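Local coordinates for protein adenine Deaminase (Enterococcus faecalis, PDB 2ICS) that is a binuclear zinc amidohydrolase that deacetylates acetyl-(R)-mandelate, though with very low efficiency, and here holds adenine in its active site, at residues A[58-72]-A[267-279]. Numbering follows the deposited sequence.
Sequences DDHVHCFEKMALYYD and ASISTDIYIRNRE. With ZN (zinc ion), chain B; ADE (adenine), chain D.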
ATOM      1  N   ASP A  58      -2.377  -2.178  -2.728  1.00 19.93           N
ATOM      2  CA  ASP A  58      -1.662  -0.915  -2.531  1.00 21.39           C
ATOM      3  C   ASP A  58      -2.154  -0.340  -1.205  1.00 20.64           C
ATOM      4  O   ASP A  58      -3.225   0.254  -1.163  1.00 19.85           O
ATOM      5  CB  ASP A  58      -2.001   0.055  -3.662  1.00 22.57           C
ATOM      6  CG  ASP A  58      -1.028   1.214  -3.752  1.00 25.06           C
ATOM      7  OD1 ASP A  58      -0.367   1.527  -2.737  1.00 24.86           O
ATOM      8  OD2 ASP A  58      -0.933   1.822  -4.841  1.00 25.51           O
ATOM      9  N   ASP A  59      -1.382  -0.497  -0.130  1.00 21.06           N
ATOM     10  CA  ASP A  59      -1.835  -0.009   1.172  1.00 21.10           C
ATOM     11  C   ASP A  59      -1.623   1.470   1.497  1.00 20.80           C
ATOM     12  O   ASP A  59      -1.718   1.872   2.654  1.00 21.31           O
ATOM     13  CB  ASP A  59      -1.279  -0.884   2.314  1.00 21.51           C
ATOM     14  CG  ASP A  59       0.212  -0.713   2.526  1.00 25.65           C
ATOM     15  OD1 ASP A  59       0.791   0.269   2.011  1.00 22.52           O
ATOM     16  OD2 ASP A  59       0.798  -1.564   3.228  1.00 25.13           O
ATOM     17  N   HIS A  60      -1.308   2.283   0.497  1.00 17.58           N
ATOM     18  CA  HIS A  60      -1.190   3.710   0.742  1.00 17.77           C
ATOM     19  C   HIS A  60      -1.698   4.404  -0.508  1.00 19.41           C
ATOM     20  O   HIS A  60      -0.976   4.579  -1.491  1.00 17.70           O
ATOM     21  CB  HIS A  60       0.239   4.152   1.070  1.00 16.10           C
ATOM     22  CG  HIS A  60       0.323   5.584   1.500  1.00 14.38           C
ATOM     23  ND1 HIS A  60       1.278   6.080   2.360  1.00 16.16           N
ATOM     24  CD2 HIS A  60      -0.446   6.650   1.154  1.00 13.88           C
ATOM     25  CE1 HIS A  60       1.064   7.404   2.506  1.00 16.07           C
ATOM     26  NE2 HIS A  60       0.029   7.797   1.792  1.00 14.39           N
ATOM     27  N   VAL A  61      -2.958   4.817  -0.439  1.00 20.28           N
ATOM     28  CA  VAL A  61      -3.628   5.444  -1.563  1.00 21.61           C
ATOM     29  C   VAL A  61      -4.522   6.608  -1.119  1.00 20.96           C
ATOM     30  O   VAL A  61      -4.804   6.770   0.064  1.00 20.77           O
ATOM     31  CB  VAL A  61      -4.481   4.361  -2.268  1.00 23.12           C
ATOM     32  CG1 VAL A  61      -5.670   4.970  -2.951  1.00 26.08           C
ATOM     33  CG2 VAL A  61      -3.615   3.585  -3.235  1.00 22.60           C
ATOM     34  N   HIS A  62      -4.954   7.416  -2.081  1.00 21.59           N
ATOM     35  CA  HIS A  62      -5.857   8.527  -1.824  1.00 22.26           C
ATOM     36  C   HIS A  62      -6.894   8.487  -2.942  1.00 23.03           C
ATOM     37  O   HIS A  62      -6.656   8.956  -4.059  1.00 22.47           O
ATOM     38  CB  HIS A  62      -5.083   9.839  -1.802  1.00 21.77           C
ATOM     39  CG  HIS A  62      -4.192   9.971  -0.607  1.00 24.48           C
ATOM     40  ND1 HIS A  62      -4.658  10.099   0.683  1.00 23.07           N
ATOM     41  CD2 HIS A  62      -2.841   9.884  -0.504  1.00 22.11           C
ATOM     42  CE1 HIS A  62      -3.600  10.078   1.511  1.00 24.38           C
ATOM     43  NE2 HIS A  62      -2.473   9.950   0.839  1.00 25.65           N
ATOM     44  N   CYS A  63      -8.041   7.888  -2.636  1.00 24.37           N
ATOM     45  CA  CYS A  63      -9.088   7.734  -3.629  1.00 27.55           C
ATOM     46  C   CYS A  63     -10.504   8.169  -3.252  1.00 29.55           C
ATOM     47  O   CYS A  63     -11.474   7.570  -3.721  1.00 29.35           O
ATOM     48  CB  CYS A  63      -9.115   6.280  -4.111  1.00 26.69           C
ATOM     49  SG  CYS A  63      -9.363   5.071  -2.806  1.00 25.16           S
ATOM     50  N   PHE A  64     -10.628   9.181  -2.396  1.00 31.30           N
ATOM     51  CA  PHE A  64     -11.942   9.718  -2.046  1.00 33.95           C
ATOM     52  C   PHE A  64     -12.128  10.767  -3.143  1.00 34.46           C
ATOM     53  O   PHE A  64     -11.585  11.867  -3.048  1.00 34.84           O
ATOM     54  CB  PHE A  64     -11.922  10.400  -0.672  1.00 34.11           C
ATOM     55  CG  PHE A  64     -13.239  11.034  -0.286  1.00 35.99           C
ATOM     56  CD1 PHE A  64     -13.315  11.903   0.798  1.00 37.05           C
ATOM     57  CD2 PHE A  64     -14.405  10.765  -1.006  1.00 35.28           C
ATOM     58  CE1 PHE A  64     -14.527  12.499   1.165  1.00 36.32           C
ATOM     59  CE2 PHE A  64     -15.620  11.356  -0.650  1.00 34.14           C
ATOM     60  CZ  PHE A  64     -15.681  12.223   0.437  1.00 35.74           C
ATOM     61  N   GLU A  65     -12.885  10.419  -4.183  1.00 35.73           N
ATOM     62  CA  GLU A  65     -13.075  11.311  -5.327  1.00 38.35           C
ATOM     63  C   GLU A  65     -13.669  12.699  -5.065  1.00 38.97           C
ATOM     64  O   GLU A  65     -13.548  13.590  -5.910  1.00 39.20           O
ATOM     65  CB  GLU A  65     -13.888  10.601  -6.422  1.00 38.18           C
ATOM     66  CG  GLU A  65     -15.363  10.402  -6.109  1.00 39.65           C
ATOM     67  CD  GLU A  65     -16.130   9.808  -7.283  1.00 42.40           C
ATOM     68  OE1 GLU A  65     -16.005   8.590  -7.540  1.00 43.76           O
ATOM     69  OE2 GLU A  65     -16.853  10.566  -7.961  1.00 44.34           O
ATOM     70  N   LYS A  66     -14.294  12.896  -3.909  1.00 40.95           N
ATOM     71  CA  LYS A  66     -14.891  14.193  -3.596  1.00 44.34           C
ATOM     72  C   LYS A  66     -13.974  15.160  -2.847  1.00 45.67           C
ATOM     73  O   LYS A  66     -14.340  16.315  -2.630  1.00 46.13           O
ATOM     74  CB  LYS A  66     -16.186  14.005  -2.799  1.00 44.59           C
ATOM     75  CG  LYS A  66     -17.321  13.386  -3.596  1.00 45.82           C
ATOM     76  CD  LYS A  66     -17.651  14.224  -4.823  1.00 47.29           C
ATOM     77  CE  LYS A  66     -18.887  13.699  -5.531  1.00 49.87           C
ATOM     78  NZ  LYS A  66     -20.082  13.742  -4.638  1.00 49.92           N
HETATM   79  N   MSE A  67     -12.790  14.696  -2.460  1.00 47.78           N
HETATM   80  CA  MSE A  67     -11.837  15.540  -1.736  1.00 49.10           C
HETATM   81  C   MSE A  67     -11.213  16.578  -2.660  1.00 48.31           C
HETATM   82  O   MSE A  67     -11.006  16.326  -3.844  1.00 47.16           O
HETATM   83  CB  MSE A  67     -10.741  14.682  -1.092  1.00 52.76           C
HETATM   84  CG  MSE A  67      -9.769  15.446  -0.191  1.00 57.85           C
HETATM   85 SE   MSE A  67     -10.620  16.425   1.265  1.00 68.53          SE
HETATM   86  CE  MSE A  67     -11.275  14.937   2.310  1.00 60.59           C
ATOM     87  N   ALA A  68     -10.907  17.740  -2.090  1.00 48.70           N
ATOM     88  CA  ALA A  68     -10.335  18.878  -2.803  1.00 48.43           C
ATOM     89  C   ALA A  68      -9.295  18.579  -3.871  1.00 48.54           C
ATOM     90  O   ALA A  68      -9.634  18.351  -5.033  1.00 50.66           O
ATOM     91  CB  ALA A  68      -9.761  19.869  -1.799  1.00 49.72           C
ATOM     92  N   LEU A  69      -8.026  18.601  -3.480  1.00 46.57           N
ATOM     93  CA  LEU A  69      -6.938  18.366  -4.425  1.00 46.02           C
ATOM     94  C   LEU A  69      -6.402  16.943  -4.344  1.00 44.67           C
ATOM     95  O   LEU A  69      -6.136  16.306  -5.360  1.00 43.85           O
ATOM     96  CB  LEU A  69      -5.793  19.345  -4.149  1.00 47.48           C
ATOM     97  CG  LEU A  69      -6.150  20.801  -3.829  1.00 48.72           C
ATOM     98  CD1 LEU A  69      -4.872  21.628  -3.755  1.00 49.89           C
ATOM     99  CD2 LEU A  69      -7.080  21.363  -4.895  1.00 49.55           C
ATOM    100  N   TYR A  70      -6.249  16.467  -3.115  1.00 42.36           N
ATOM    101  CA  TYR A  70      -5.733  15.138  -2.819  1.00 39.79           C
ATOM    102  C   TYR A  70      -6.822  14.078  -3.050  1.00 36.61           C
ATOM    103  O   TYR A  70      -7.510  13.682  -2.114  1.00 36.57           O
ATOM    104  CB  TYR A  70      -5.277  15.132  -1.357  1.00 43.92           C
ATOM    105  CG  TYR A  70      -3.921  14.509  -1.088  1.00 48.24           C
ATOM    106  CD1 TYR A  70      -2.789  14.890  -1.814  1.00 50.20           C
ATOM    107  CD2 TYR A  70      -3.764  13.555  -0.082  1.00 49.56           C
ATOM    108  CE1 TYR A  70      -1.535  14.328  -1.540  1.00 50.09           C
ATOM    109  CE2 TYR A  70      -2.519  12.994   0.202  1.00 50.88           C
ATOM    110  CZ  TYR A  70      -1.413  13.381  -0.532  1.00 50.70           C
ATOM    111  OH  TYR A  70      -0.196  12.799  -0.273  1.00 52.24           O
ATOM    112  N   TYR A  71      -6.970  13.612  -4.289  1.00 32.27           N
ATOM    113  CA  TYR A  71      -7.998  12.623  -4.609  1.00 28.27           C
ATOM    114  C   TYR A  71      -7.700  11.850  -5.894  1.00 25.13           C
ATOM    115  O   TYR A  71      -6.739  12.138  -6.608  1.00 21.27           O
ATOM    116  CB  TYR A  71      -9.349  13.329  -4.794  1.00 28.84           C
ATOM    117  CG  TYR A  71      -9.452  14.048  -6.128  1.00 28.20           C
ATOM    118  CD1 TYR A  71     -10.013  13.419  -7.242  1.00 29.91           C
ATOM    119  CD2 TYR A  71      -8.908  15.320  -6.300  1.00 28.55           C
ATOM    120  CE1 TYR A  71     -10.020  14.038  -8.496  1.00 29.52           C
ATOM    121  CE2 TYR A  71      -8.909  15.946  -7.550  1.00 28.40           C
ATOM    122  CZ  TYR A  71      -9.463  15.298  -8.643  1.00 29.31           C
ATOM    123  OH  TYR A  71      -9.433  15.892  -9.891  1.00 31.66           O
ATOM    124  N   ASP A  72      -8.554  10.870  -6.177  1.00 23.05           N
ATOM    125  CA  ASP A  72      -8.466  10.082  -7.401  1.00 24.25           C
ATOM    126  C   ASP A  72      -9.682   9.178  -7.479  1.00 24.20           C
ATOM    127  O   ASP A  72     -10.503   9.157  -6.562  1.00 24.77           O
ATOM    128  CB  ASP A  72      -7.192   9.231  -7.451  1.00 22.83           C
ATOM    129  CG  ASP A  72      -6.677   9.056  -8.872  1.00 26.48           C
ATOM    130  OD1 ASP A  72      -7.520   9.005  -9.801  1.00 25.89           O
ATOM    131  OD2 ASP A  72      -5.442   8.969  -9.064  1.00 23.20           O
ATOM    132  N   ALA A 267       9.242  -3.445   3.909  1.00 21.50           N
ATOM    133  CA  ALA A 267       8.363  -4.578   4.165  1.00 21.97           C
ATOM    134  C   ALA A 267       7.234  -4.611   3.144  1.00 23.40           C
ATOM    135  O   ALA A 267       6.770  -5.683   2.743  1.00 22.71           O
ATOM    136  CB  ALA A 267       7.788  -4.482   5.575  1.00 21.57           C
ATOM    137  N   SER A 268       6.785  -3.428   2.736  1.00 20.74           N
ATOM    138  CA  SER A 268       5.708  -3.323   1.766  1.00 21.09           C
ATOM    139  C   SER A 268       5.933  -2.162   0.808  1.00 21.22           C
ATOM    140  O   SER A 268       6.506  -1.125   1.170  1.00 18.52           O
ATOM    141  CB  SER A 268       4.355  -3.163   2.479  1.00 21.16           C
ATOM    142  OG  SER A 268       4.379  -2.100   3.419  1.00 20.59           O
ATOM    143  N   ILE A 269       5.469  -2.358  -0.420  1.00 19.68           N
ATOM    144  CA  ILE A 269       5.596  -1.373  -1.475  1.00 20.03           C
ATOM    145  C   ILE A 269       4.236  -0.745  -1.760  1.00 20.31           C
ATOM    146  O   ILE A 269       3.259  -1.448  -2.017  1.00 21.72           O
ATOM    147  CB  ILE A 269       6.158  -2.041  -2.751  1.00 21.33           C
ATOM    148  CG1 ILE A 269       7.581  -2.532  -2.480  1.00 15.82           C
ATOM    149  CG2 ILE A 269       6.147  -1.068  -3.927  1.00 19.21           C
ATOM    150  CD1 ILE A 269       8.147  -3.367  -3.598  1.00 19.84           C
ATOM    151  N   SER A 270       4.179   0.580  -1.687  1.00 20.86           N
ATOM    152  CA  SER A 270       2.947   1.325  -1.937  1.00 19.77           C
ATOM    153  C   SER A 270       3.268   2.584  -2.736  1.00 19.56           C
ATOM    154  O   SER A 270       4.424   3.005  -2.816  1.00 19.28           O
ATOM    155  CB  SER A 270       2.252   1.689  -0.623  1.00 19.80           C
ATOM    156  OG  SER A 270       3.112   2.436   0.216  1.00 21.47           O
ATOM    157  N   THR A 271       2.232   3.209  -3.281  1.00 19.35           N
ATOM    158  CA  THR A 271       2.393   4.373  -4.144  1.00 19.74           C
ATOM    159  C   THR A 271       2.147   5.777  -3.615  1.00 20.37           C
ATOM    160  O   THR A 271       2.759   6.726  -4.110  1.00 19.49           O
ATOM    161  CB  THR A 271       1.470   4.244  -5.355  1.00 19.67           C
ATOM    162  OG1 THR A 271       0.112   4.208  -4.891  1.00 17.17           O
ATOM    163  CG2 THR A 271       1.771   2.967  -6.135  1.00 18.99           C
ATOM    164  N   ASP A 272       1.264   5.911  -2.626  1.00 18.93           N
ATOM    165  CA  ASP A 272       0.860   7.225  -2.121  1.00 18.38           C
ATOM    166  C   ASP A 272       0.429   8.003  -3.363  1.00 18.63           C
ATOM    167  O   ASP A 272       0.773   9.164  -3.561  1.00 18.87           O
ATOM    168  CB  ASP A 272       1.979   7.975  -1.417  1.00 17.30           C
ATOM    169  CG  ASP A 272       1.530   9.356  -0.953  1.00 21.86           C
ATOM    170  OD1 ASP A 272       0.324   9.523  -0.686  1.00 19.36           O
ATOM    171  OD2 ASP A 272       2.366  10.276  -0.846  1.00 26.83           O
ATOM    172  N   ILE A 273      -0.335   7.316  -4.198  1.00 17.52           N
ATOM    173  CA  ILE A 273      -0.821   7.853  -5.456  1.00 17.90           C
ATOM    174  C   ILE A 273      -2.120   8.650  -5.329  1.00 20.25           C
ATOM    175  O   ILE A 273      -2.953   8.392  -4.458  1.00 18.33           O
ATOM    176  CB  ILE A 273      -1.063   6.686  -6.441  1.00 17.15           C
ATOM    177  CG1 ILE A 273      -1.329   7.205  -7.848  1.00 18.17           C
ATOM    178  CG2 ILE A 273      -2.264   5.848  -5.970  1.00 15.19           C
ATOM    179  CD1 ILE A 273      -1.409   6.083  -8.879  1.00 18.06           C
ATOM    180  N   TYR A 274      -2.264   9.640  -6.199  1.00 21.68           N
ATOM    181  CA  TYR A 274      -3.477  10.442  -6.282  1.00 23.41           C
ATOM    182  C   TYR A 274      -3.431  10.968  -7.713  1.00 23.82           C
ATOM    183  O   TYR A 274      -2.373  10.919  -8.350  1.00 23.75           O
ATOM    184  CB  TYR A 274      -3.530  11.538  -5.203  1.00 24.41           C
ATOM    185  CG  TYR A 274      -2.690  12.767  -5.403  1.00 28.93           C
ATOM    186  CD1 TYR A 274      -3.281  13.980  -5.758  1.00 31.63           C
ATOM    187  CD2 TYR A 274      -1.319  12.743  -5.168  1.00 30.23           C
ATOM    188  CE1 TYR A 274      -2.523  15.141  -5.867  1.00 34.04           C
ATOM    189  CE2 TYR A 274      -0.552  13.896  -5.274  1.00 31.79           C
ATOM    190  CZ  TYR A 274      -1.158  15.092  -5.622  1.00 33.34           C
ATOM    191  OH  TYR A 274      -0.402  16.237  -5.722  1.00 34.55           O
ATOM    192  N   ILE A 275      -4.560  11.439  -8.229  1.00 23.31           N
ATOM    193  CA  ILE A 275      -4.626  11.856  -9.622  1.00 24.43           C
ATOM    194  C   ILE A 275      -3.446  12.636 -10.202  1.00 25.23           C
ATOM    195  O   ILE A 275      -3.002  12.340 -11.310  1.00 25.71           O
ATOM    196  CB  ILE A 275      -5.955  12.608  -9.912  1.00 26.64           C
ATOM    197  CG1 ILE A 275      -6.208  12.632 -11.422  1.00 27.82           C
ATOM    198  CG2 ILE A 275      -5.909  14.028  -9.354  1.00 25.39           C
ATOM    199  CD1 ILE A 275      -7.657  12.900 -11.803  1.00 27.38           C
ATOM    200  N   ARG A 276      -2.917  13.602  -9.462  1.00 27.07           N
ATOM    201  CA  ARG A 276      -1.806  14.405  -9.964  1.00 31.17           C
ATOM    202  C   ARG A 276      -0.497  13.657 -10.201  1.00 30.06           C
ATOM    203  O   ARG A 276       0.092  13.785 -11.278  1.00 30.92           O
ATOM    204  CB  ARG A 276      -1.557  15.607  -9.043  1.00 36.86           C
ATOM    205  CG  ARG A 276      -2.729  16.583  -8.991  1.00 44.41           C
ATOM    206  CD  ARG A 276      -2.455  17.781  -8.078  1.00 51.44           C
ATOM    207  NE  ARG A 276      -1.341  18.598  -8.553  1.00 57.18           N
ATOM    208  CZ  ARG A 276      -0.961  19.745  -7.996  1.00 60.39           C
ATOM    209  NH1 ARG A 276      -1.607  20.220  -6.935  1.00 59.78           N
ATOM    210  NH2 ARG A 276       0.067  20.420  -8.499  1.00 61.40           N
ATOM    211  N   ASN A 277      -0.026  12.880  -9.225  1.00 27.27           N
ATOM    212  CA  ASN A 277       1.223  12.162  -9.461  1.00 24.87           C
ATOM    213  C   ASN A 277       1.017  10.916 -10.313  1.00 24.15           C
ATOM    214  O   ASN A 277       1.981  10.323 -10.787  1.00 23.35           O
ATOM    215  CB  ASN A 277       1.959  11.814  -8.149  1.00 24.57           C
ATOM    216  CG  ASN A 277       1.151  10.936  -7.217  1.00 20.72           C
ATOM    217  OD1 ASN A 277       0.493   9.994  -7.644  1.00 21.44           O
ATOM    218  ND2 ASN A 277       1.226  11.231  -5.923  1.00 21.09           N
ATOM    219  N   ARG A 278      -0.240  10.530 -10.525  1.00 24.53           N
ATOM    220  CA  ARG A 278      -0.541   9.374 -11.369  1.00 24.23           C
ATOM    221  C   ARG A 278      -0.525   9.803 -12.833  1.00 26.46           C
ATOM    222  O   ARG A 278       0.060   9.127 -13.683  1.00 26.18           O
ATOM    223  CB  ARG A 278      -1.927   8.784 -11.056  1.00 22.84           C
ATOM    224  CG  ARG A 278      -2.482   7.943 -12.216  1.00 21.16           C
ATOM    225  CD  ARG A 278      -3.718   7.131 -11.853  1.00 21.11           C
ATOM    226  NE  ARG A 278      -4.928   7.936 -11.704  1.00 22.90           N
ATOM    227  CZ  ARG A 278      -5.632   8.447 -12.713  1.00 21.83           C
ATOM    228  NH1 ARG A 278      -5.253   8.244 -13.974  1.00 17.30           N
ATOM    229  NH2 ARG A 278      -6.723   9.159 -12.460  1.00 21.20           N
ATOM    230  N   GLU A 279      -1.187  10.921 -13.122  1.00 27.03           N
ATOM    231  CA  GLU A 279      -1.262  11.431 -14.487  1.00 30.07           C
ATOM    232  C   GLU A 279       0.055  12.012 -14.973  1.00 30.22           C
ATOM    233  O   GLU A 279       0.483  11.740 -16.088  1.00 31.32           O
ATOM    234  CB  GLU A 279      -2.344  12.516 -14.614  1.00 28.88           C
ATOM    235  CG  GLU A 279      -3.775  12.009 -14.706  1.00 33.01           C
ATOM    236  CD  GLU A 279      -4.788  13.127 -14.966  1.00 35.33           C
ATOM    237  OE1 GLU A 279      -6.000  12.846 -14.943  1.00 34.94           O
ATOM    238  OE2 GLU A 279      -4.374  14.287 -15.195  1.00 39.46           O
TER
HETATM  239 ZN    ZN B 400      -0.541   9.902   1.330  1.00 24.94          ZN
HETATM  240  N9  ADE D1114       3.616  17.668   2.316  1.00 80.38           N
HETATM  241  C8  ADE D1114       4.441  16.822   3.004  1.00 80.76           C
HETATM  242  N7  ADE D1114       4.002  15.596   2.926  1.00 80.58           N
HETATM  243  C5  ADE D1114       2.869  15.571   2.183  1.00 79.77           C
HETATM  244  C6  ADE D1114       1.958  14.560   1.758  1.00 78.32           C
HETATM  245  N6  ADE D1114       2.156  13.237   2.115  1.00 75.94           N
HETATM  246  N1  ADE D1114       0.897  14.920   0.997  1.00 78.38           N
HETATM  247  C2  ADE D1114       0.684  16.197   0.636  1.00 78.95           C
HETATM  248  N3  ADE D1114       1.514  17.176   1.015  1.00 79.74           N
HETATM  249  C4  ADE D1114       2.603  16.913   1.778  1.00 80.07           C
HETATM  250  O   HOH W   1       0.876  -2.285  -0.648  1.00 22.83           O
HETATM  251  O   HOH W   2       1.336  10.626   1.416  1.00 23.22           O
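The HxH zinc motif ending the first barrel strand of an amidohydrolase meets its distant aspartate here: His60 NE2 and His62 NE2 bind one zinc together with Asp272 OD1, 2.2 Å from the metal. Carbamylated Lys154, bridging to the second zinc, and a water complete the site. With CG anti to the backbone N (chi1 178°), Asp272 carries OD1 to the zinc, in plane at the His62 ring edge, while CB sits over one His60 ring face; a backbone hydrogen bond joins Asp272 N to His60 O (2.8 Å). Just before the metal ligands, both Asp58 oxygens accept bonds from Thr271, OD1 from N (3.1 Å) and OD2 from OG1 (2.6 Å), each on the syn side. Tyr70 CD1 lies over one face of the Tyr274 ring, the planes oblique at 41°, and Tyr70 OH is 2.7 Å from adenine N1. Arg278 forms a side-on salt bridge with Asp72, NH2 to OD1 (2.8 Å) and NE to OD2, using syn lone pairs. Ile275 N, following the N-cap Tyr274, donates to Tyr71 O. With NE2 on zinc and ND1 bonded to Thr210 or Thr91, each histidine ring is probably held against rotation, and the zinc would be expected to acidify its water.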